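Local coordinates for protein fructose-bisphosphate aldolase class I (Thermoproteus tenax, PDB 1W8S) that belongs to the DeoC/LacD family of class I aldolases, enzymes built on a TIM barrel, and has 1,6-di-O-phosphono-beta-D-fructofuranose bound in its pocket, at residues G204-T209 with W235-A240; D212-V217 with R245-L250. The protein carries 2 engineered substitutions. One frame throughout, in Å; residues are numbered along the deposited sequence.

Contact 1 of 2, residues G204-T209 with W235-A240; sequences GPKTKT and WQRRDA. With FBP (1,6-di-O-phosphono-beta-D-fructofuranose), chain O.
K206 and Q236 bring two loops of irregular backbone together, their CA atoms 7.1 Å apart, and beyond them the 235-240 chain turns through a type I beta turn from R237 to A240. The side chain of K206 reaches across to both Q236 and R237. With CG anti to the backbone N (chi1 -167°), its CG lies over one face of the R237 guanidinium, toward the rim, 3.7 Å above the plane. Farther out, CE packs on Q236 CB and NZ makes a weak hydrogen bond to Q236 O (3.2 Å); D36 is a long, weak ionic partner of this amine. A water ties the same two residues together, accepting from K206 N and donating to Q236 OE1 at 2.6 Å, while Q236 NE2 bonds to D33 O. T207 OG1 lies in the plane of the guanidinium, at its edge, 3.3 Å from R237 NH2, and gives its own hydrogen to T209 O (2.7 Å) from above the carbonyl plane. R237 NE is bound to N233 O. At the inner end of its loop, G204 N donates to O3P of FBP (2.7 Å). The contact lies near the surface beside the FBP pocket, joining the loop between strand 199-202 and helix 210-222 to the one between helices 232-235 and 240-253.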
loop_
_atom_site.group_PDB
_atom_site.type_symbol
_atom_site.label_atom_id
_atom_site.label_comp_id
_atom_site.label_asym_id
_atom_site.label_seq_id
_atom_site.Cartn_x
_atom_site.Cartn_y
_atom_site.Cartn_z
ATOM N N GLY E 204 19.304 24.042 14.134
ATOM C CA GLY E 204 20.446 23.211 13.782
ATOM C C GLY E 204 21.293 22.778 14.983
ATOM O O GLY E 204 20.982 23.141 16.137
ATOM N N PRO E 205 22.376 22.028 14.722
ATOM C CA PRO E 205 23.317 21.622 15.771
ATOM C C PRO E 205 23.823 22.798 16.571
ATOM O O PRO E 205 23.953 23.894 16.013
ATOM C CB PRO E 205 24.493 20.996 14.988
ATOM C CG PRO E 205 23.881 20.491 13.770
ATOM C CD PRO E 205 22.797 21.525 13.406
ATOM N N LYS E 206 24.107 22.554 17.849
ATOM C CA LYS E 206 24.647 23.546 18.755
ATOM C C LYS E 206 25.894 24.145 18.111
ATOM O O LYS E 206 26.784 23.414 17.694
ATOM C CB LYS E 206 25.005 22.891 20.104
ATOM C CG LYS E 206 25.296 23.869 21.259
ATOM C CD LYS E 206 26.377 23.325 22.226
ATOM C CE LYS E 206 25.820 22.395 23.282
ATOM N NZ LYS E 206 26.722 22.299 24.494
ATOM N N THR E 207 25.945 25.473 18.027
ATOM C CA THR E 207 27.072 26.152 17.401
ATOM C C THR E 207 28.217 26.151 18.392
ATOM O O THR E 207 28.027 25.902 19.576
ATOM C CB THR E 207 26.717 27.604 17.020
ATOM O OG1 THR E 207 26.195 28.292 18.164
ATOM C CG2 THR E 207 25.591 27.651 16.029
ATOM N N LYS E 208 29.406 26.464 17.893
ATOM C CA LYS E 208 30.611 26.485 18.714
ATOM C C LYS E 208 30.548 27.553 19.805
ATOM O O LYS E 208 30.959 27.319 20.943
ATOM C CB LYS E 208 31.823 26.718 17.815
ATOM C CG LYS E 208 32.031 25.612 16.790
ATOM C CD LYS E 208 32.372 26.144 15.374
ATOM C CE LYS E 208 33.745 25.642 14.917
ATOM N NZ LYS E 208 33.762 24.159 14.700
ATOM N N THR E 209 30.048 28.732 19.455
ATOM C CA THR E 209 29.824 29.784 20.442
ATOM C C THR E 209 28.393 30.278 20.352
ATOM O O THR E 209 27.745 30.170 19.314
ATOM C CB THR E 209 30.751 30.981 20.204
ATOM O OG1 THR E 209 30.434 31.578 18.941
ATOM C CG2 THR E 209 32.216 30.545 20.090
ATOM N N TRP E 235 18.355 24.272 24.542
ATOM C CA TRP E 235 18.364 23.318 25.670
ATOM C C TRP E 235 19.559 22.387 25.782
ATOM O O TRP E 235 19.691 21.706 26.801
ATOM C CB TRP E 235 17.045 22.555 25.813
ATOM C CG TRP E 235 16.541 21.924 24.600
ATOM C CD1 TRP E 235 15.448 22.287 23.878
ATOM C CD2 TRP E 235 17.078 20.772 23.957
ATOM N NE1 TRP E 235 15.276 21.436 22.810
ATOM C CE2 TRP E 235 16.262 20.491 22.842
ATOM C CE3 TRP E 235 18.181 19.947 24.196
ATOM C CZ2 TRP E 235 16.527 19.454 21.973
ATOM C CZ3 TRP E 235 18.407 18.886 23.338
ATOM C CH2 TRP E 235 17.609 18.667 22.245
ATOM N N GLN E 236 20.449 22.368 24.791
ATOM C CA GLN E 236 21.746 21.692 24.987
ATOM C C GLN E 236 22.760 22.568 25.734
ATOM O O GLN E 236 23.877 22.111 25.988
ATOM C CB GLN E 236 22.390 21.235 23.671
ATOM C CG GLN E 236 21.846 19.942 23.115
ATOM C CD GLN E 236 22.752 19.323 22.036
ATOM O OE1 GLN E 236 23.189 20.002 21.102
ATOM N NE2 GLN E 236 23.006 18.028 22.164
ATOM N N ARG E 237 22.392 23.815 26.052
ATOM C CA ARG E 237 23.247 24.707 26.843
ATOM C C ARG E 237 22.916 24.643 28.327
ATOM O O ARG E 237 21.760 24.647 28.704
ATOM C CB ARG E 237 23.113 26.144 26.359
ATOM C CG ARG E 237 23.412 26.280 24.902
ATOM C CD ARG E 237 23.346 27.694 24.384
ATOM N NE ARG E 237 23.697 27.760 22.959
ATOM C CZ ARG E 237 24.920 27.587 22.490
ATOM N NH1 ARG E 237 25.922 27.356 23.318
ATOM N NH2 ARG E 237 25.150 27.644 21.178
ATOM N N ARG E 238 23.945 24.589 29.168
ATOM C CA ARG E 238 23.741 24.612 30.616
ATOM C C ARG E 238 23.232 25.982 31.075
ATOM O O ARG E 238 22.555 26.072 32.102
ATOM C CB ARG E 238 25.024 24.241 31.354
ATOM C CG ARG E 238 25.308 22.730 31.373
ATOM C CD ARG E 238 26.792 22.408 31.613
ATOM N NE ARG E 238 27.628 23.136 30.649
ATOM C CZ ARG E 238 28.863 23.602 30.866
ATOM N NH1 ARG E 238 29.486 23.410 32.036
ATOM N NH2 ARG E 238 29.484 24.260 29.883
ATOM N N ASP E 239 23.542 27.026 30.297
ATOM C CA ASP E 239 22.960 28.365 30.507
ATOM C C ASP E 239 21.728 28.587 29.602
ATOM O O ASP E 239 21.549 29.666 29.015
ATOM C CB ASP E 239 24.027 29.476 30.318
ATOM C CG ASP E 239 24.491 29.636 28.849
ATOM O OD1 ASP E 239 24.543 28.623 28.111
ATOM O OD2 ASP E 239 24.835 30.739 28.355
ATOM N N ALA E 240 20.879 27.560 29.507
ATOM C CA ALA E 240 19.750 27.563 28.557
ATOM C C ALA E 240 18.878 28.804 28.712
ATOM O O ALA E 240 18.609 29.487 27.734
ATOM C CB ALA E 240 18.902 26.307 28.711
HETATM P P1 FBP O . 17.115 22.237 16.367
HETATM O O1P FBP O . 17.696 21.467 17.488
HETATM O O2P FBP O . 17.137 23.785 16.541
HETATM O O3P FBP O . 17.770 21.939 15.014
HETATM O O1 FBP O . 15.580 21.814 16.287
HETATM C C1 FBP O . 14.752 22.273 15.240
HETATM C C2 FBP O . 14.396 21.090 14.328
HETATM O O2 FBP O . 13.611 21.553 13.205
HETATM C C3 FBP O . 13.640 19.959 15.037
HETATM O O3 FBP O . 12.256 20.198 15.239
HETATM C C4 FBP O . 13.920 18.793 14.091
HETATM O O4 FBP O . 13.802 17.504 14.668
HETATM C C5 FBP O . 15.371 19.057 13.712
HETATM O O5 FBP O . 15.566 20.480 13.780
HETATM C C6 FBP O . 15.667 18.517 12.318
HETATM O O6 FBP O . 16.992 18.870 11.961
HETATM P P2 FBP O . 18.069 17.742 11.526
HETATM O O4P FBP O . 19.403 18.193 12.072
HETATM O O5P FBP O . 17.609 16.372 12.026
HETATM O O6P FBP O . 18.269 17.752 10.000
HETATM O O HOH W 1 24.149 19.769 18.739
#

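Contact 2 of 2, residues D212-V217 with R245-L250; sequences DFLKQV and RALAEL
F213, L214, V217, L247 and L250 form the apolar seam between two neighbouring outer helices of a TIM barrel, 210-222 and 240-253. The first follows strand 199-202 and the second comes after strand 227-230, so both run the same way, as repeated beta-alpha units require. Their local axes approach to 10.9 Å and cross at -24°, and L214 and L247 are the closest pair by CA atoms, at 7.2 Å. No hydrogen bond spans the interface; the contact is apolar, methyl groups and one phenyl ring. From the 245-250 side, L247 CD2 and L250 CD2 make the closest approaches. L247 CD2 is placed between three side chains: it meets L214 CD2 at 3.7 Å, lies 3.8 Å from F213 CE2, and touches V217 CG2. Both F213 and V217 cross L247 at about a right angle, and the methyl approaches the phenyl ring obliquely. One face of the F213 ring is covered toward the rim by V217 CG2 from the next turn of its own helix. The inner side of this helix rests on the barrel wall, F213 on V230 and V217 on I228, both of strand 227-230, while F243 of helix 240-253 adds to the packing on F213 and L214. One turn beyond L247, L250 has CG anti to its backbone N (chi1 178°). The CD2 methyl of L250 enters the angle between L214 and V217, 3.9 Å from L214 CD2 and close to the L214 carbonyl oxygen. V217 and L250 lie antiparallel as they pass, and V217 CG1 comes to 3.5 Å from L250 CD2.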
loop_
_atom_site.group_PDB
_atom_site.type_symbol
_atom_site.label_atom_id
_atom_site.label_comp_id
_atom_site.label_asym_id
_atom_site.label_seq_id
_atom_site.Cartn_x
_atom_site.Cartn_y
_atom_site.Cartn_z
ATOM N N ASP E 212 27.980 32.743 17.498
ATOM C CA ASP E 212 27.816 32.211 16.155
ATOM C C ASP E 212 26.316 32.051 15.912
ATOM O O ASP E 212 25.830 32.404 14.856
ATOM C CB ASP E 212 28.460 30.833 15.971
ATOM C CG ASP E 212 29.971 30.857 15.952
ATOM O OD1 ASP E 212 30.595 31.904 15.637
ATOM O OD2 ASP E 212 30.633 29.841 16.258
ATOM N N PHE E 213 25.595 31.494 16.888
ATOM C CA PHE E 213 24.146 31.331 16.747
ATOM C C PHE E 213 23.367 32.643 16.653
ATOM O O PHE E 213 22.455 32.773 15.843
ATOM C CB PHE E 213 23.547 30.484 17.864
ATOM C CG PHE E 213 22.160 30.045 17.552
ATOM C CD1 PHE E 213 21.919 29.236 16.451
ATOM C CD2 PHE E 213 21.077 30.483 18.310
ATOM C CE1 PHE E 213 20.607 28.843 16.119
ATOM C CE2 PHE E 213 19.757 30.075 17.971
ATOM C CZ PHE E 213 19.538 29.289 16.892
ATOM N N LEU E 214 23.706 33.609 17.494
ATOM C CA LEU E 214 23.026 34.900 17.470
ATOM C C LEU E 214 23.222 35.590 16.114
ATOM O O LEU E 214 22.330 36.265 15.628
ATOM C CB LEU E 214 23.537 35.806 18.611
ATOM C CG LEU E 214 23.046 35.467 20.020
ATOM C CD1 LEU E 214 23.819 36.257 21.077
ATOM C CD2 LEU E 214 21.541 35.715 20.159
ATOM N N LYS E 215 24.403 35.411 15.522
ATOM C CA LYS E 215 24.733 35.994 14.222
ATOM C C LYS E 215 23.934 35.344 13.095
ATOM O O LYS E 215 23.543 36.013 12.145
ATOM C CB LYS E 215 26.246 35.871 13.944
ATOM C CG LYS E 215 27.107 36.873 14.714
ATOM C CD LYS E 215 28.417 37.221 13.986
ATOM C CE LYS E 215 28.236 38.468 13.082
ATOM N NZ LYS E 215 26.952 38.380 12.264
ATOM N N GLN E 216 23.695 34.037 13.186
ATOM C CA GLN E 216 22.821 33.367 12.239
ATOM C C GLN E 216 21.383 33.876 12.380
ATOM O O GLN E 216 20.734 34.162 11.386
ATOM C CB GLN E 216 22.828 31.846 12.438
ATOM C CG GLN E 216 24.140 31.185 12.063
ATOM C CD GLN E 216 24.211 29.708 12.455
ATOM O OE1 GLN E 216 23.440 29.235 13.293
ATOM N NE2 GLN E 216 25.141 28.984 11.850
ATOM N N VAL E 217 20.890 33.955 13.614
ATOM C CA VAL E 217 19.550 34.458 13.874
ATOM C C VAL E 217 19.403 35.903 13.350
ATOM O O VAL E 217 18.383 36.258 12.769
ATOM C CB VAL E 217 19.201 34.382 15.374
ATOM C CG1 VAL E 217 17.839 35.057 15.645
ATOM C CG2 VAL E 217 19.151 32.942 15.825
ATOM N N ARG E 245 16.663 33.924 26.835
ATOM C CA ARG E 245 16.246 35.317 27.028
ATOM C C ARG E 245 17.010 36.272 26.098
ATOM O O ARG E 245 16.439 37.228 25.599
ATOM C CB ARG E 245 16.423 35.733 28.487
ATOM C CG ARG E 245 15.548 34.932 29.467
ATOM C CD ARG E 245 14.965 35.736 30.608
ATOM N NE ARG E 245 15.202 35.148 31.930
ATOM C CZ ARG E 245 14.263 34.819 32.840
ATOM N NH1 ARG E 245 12.967 34.968 32.603
ATOM N NH2 ARG E 245 14.637 34.324 34.012
ATOM N N ALA E 246 18.291 36.006 25.852
ATOM C CA ALA E 246 19.050 36.793 24.873
ATOM C C ALA E 246 18.442 36.672 23.469
ATOM O O ALA E 246 18.365 37.641 22.740
ATOM C CB ALA E 246 20.514 36.376 24.859
ATOM N N LEU E 247 17.992 35.476 23.105
ATOM C CA LEU E 247 17.340 35.250 21.817
ATOM C C LEU E 247 16.013 35.971 21.731
ATOM O O LEU E 247 15.683 36.505 20.691
ATOM C CB LEU E 247 17.100 33.752 21.592
ATOM C CG LEU E 247 18.337 32.951 21.214
ATOM C CD1 LEU E 247 18.091 31.444 21.374
ATOM C CD2 LEU E 247 18.744 33.263 19.798
ATOM N N ALA E 248 15.265 35.994 22.834
ATOM C CA ALA E 248 14.003 36.712 22.894
ATOM C C ALA E 248 14.218 38.220 22.612
ATOM O O ALA E 248 13.480 38.808 21.812
ATOM C CB ALA E 248 13.331 36.506 24.272
ATOM N N GLU E 249 15.240 38.830 23.226
ATOM C CA GLU E 249 15.492 40.246 22.985
ATOM C C GLU E 249 15.932 40.518 21.542
ATOM O O GLU E 249 15.557 41.538 20.967
ATOM C CB GLU E 249 16.528 40.837 23.907
ATOM C CG GLU E 249 16.800 42.291 23.477
ATOM C CD GLU E 249 17.267 43.197 24.561
ATOM O OE1 GLU E 249 17.866 42.677 25.537
ATOM O OE2 GLU E 249 17.039 44.438 24.400
ATOM N N LEU E 250 16.740 39.630 20.967
ATOM C CA LEU E 250 17.149 39.799 19.578
ATOM C C LEU E 250 15.957 39.683 18.638
ATOM O O LEU E 250 15.816 40.483 17.721
ATOM C CB LEU E 250 18.215 38.777 19.184
ATOM C CG LEU E 250 18.662 38.861 17.726
ATOM C CD1 LEU E 250 19.447 40.133 17.445
ATOM C CD2 LEU E 250 19.506 37.646 17.383
#

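Contacts 1 and 2 have centres 12 Å apart on the same side of the chain's centre, and their segments alternate along the sequence: 204-209, 212-217, 235-240, 245-250. Each loop of contact 1 leads into a helix of contact 2, so the two contacts join the same pair of barrel units, first through their loops and then through their outer helices. T207 connects them directly, with OG1 3.5 Å from F213 CB and its CB packed on D212 CB. Strand 227-230 lies between the paired segments in sequence, and helix 232-235 runs up to the start of 235-240. G204 bonds to FBP and the F213 side chain lies about 6 Å from it, so both contacts border the pocket.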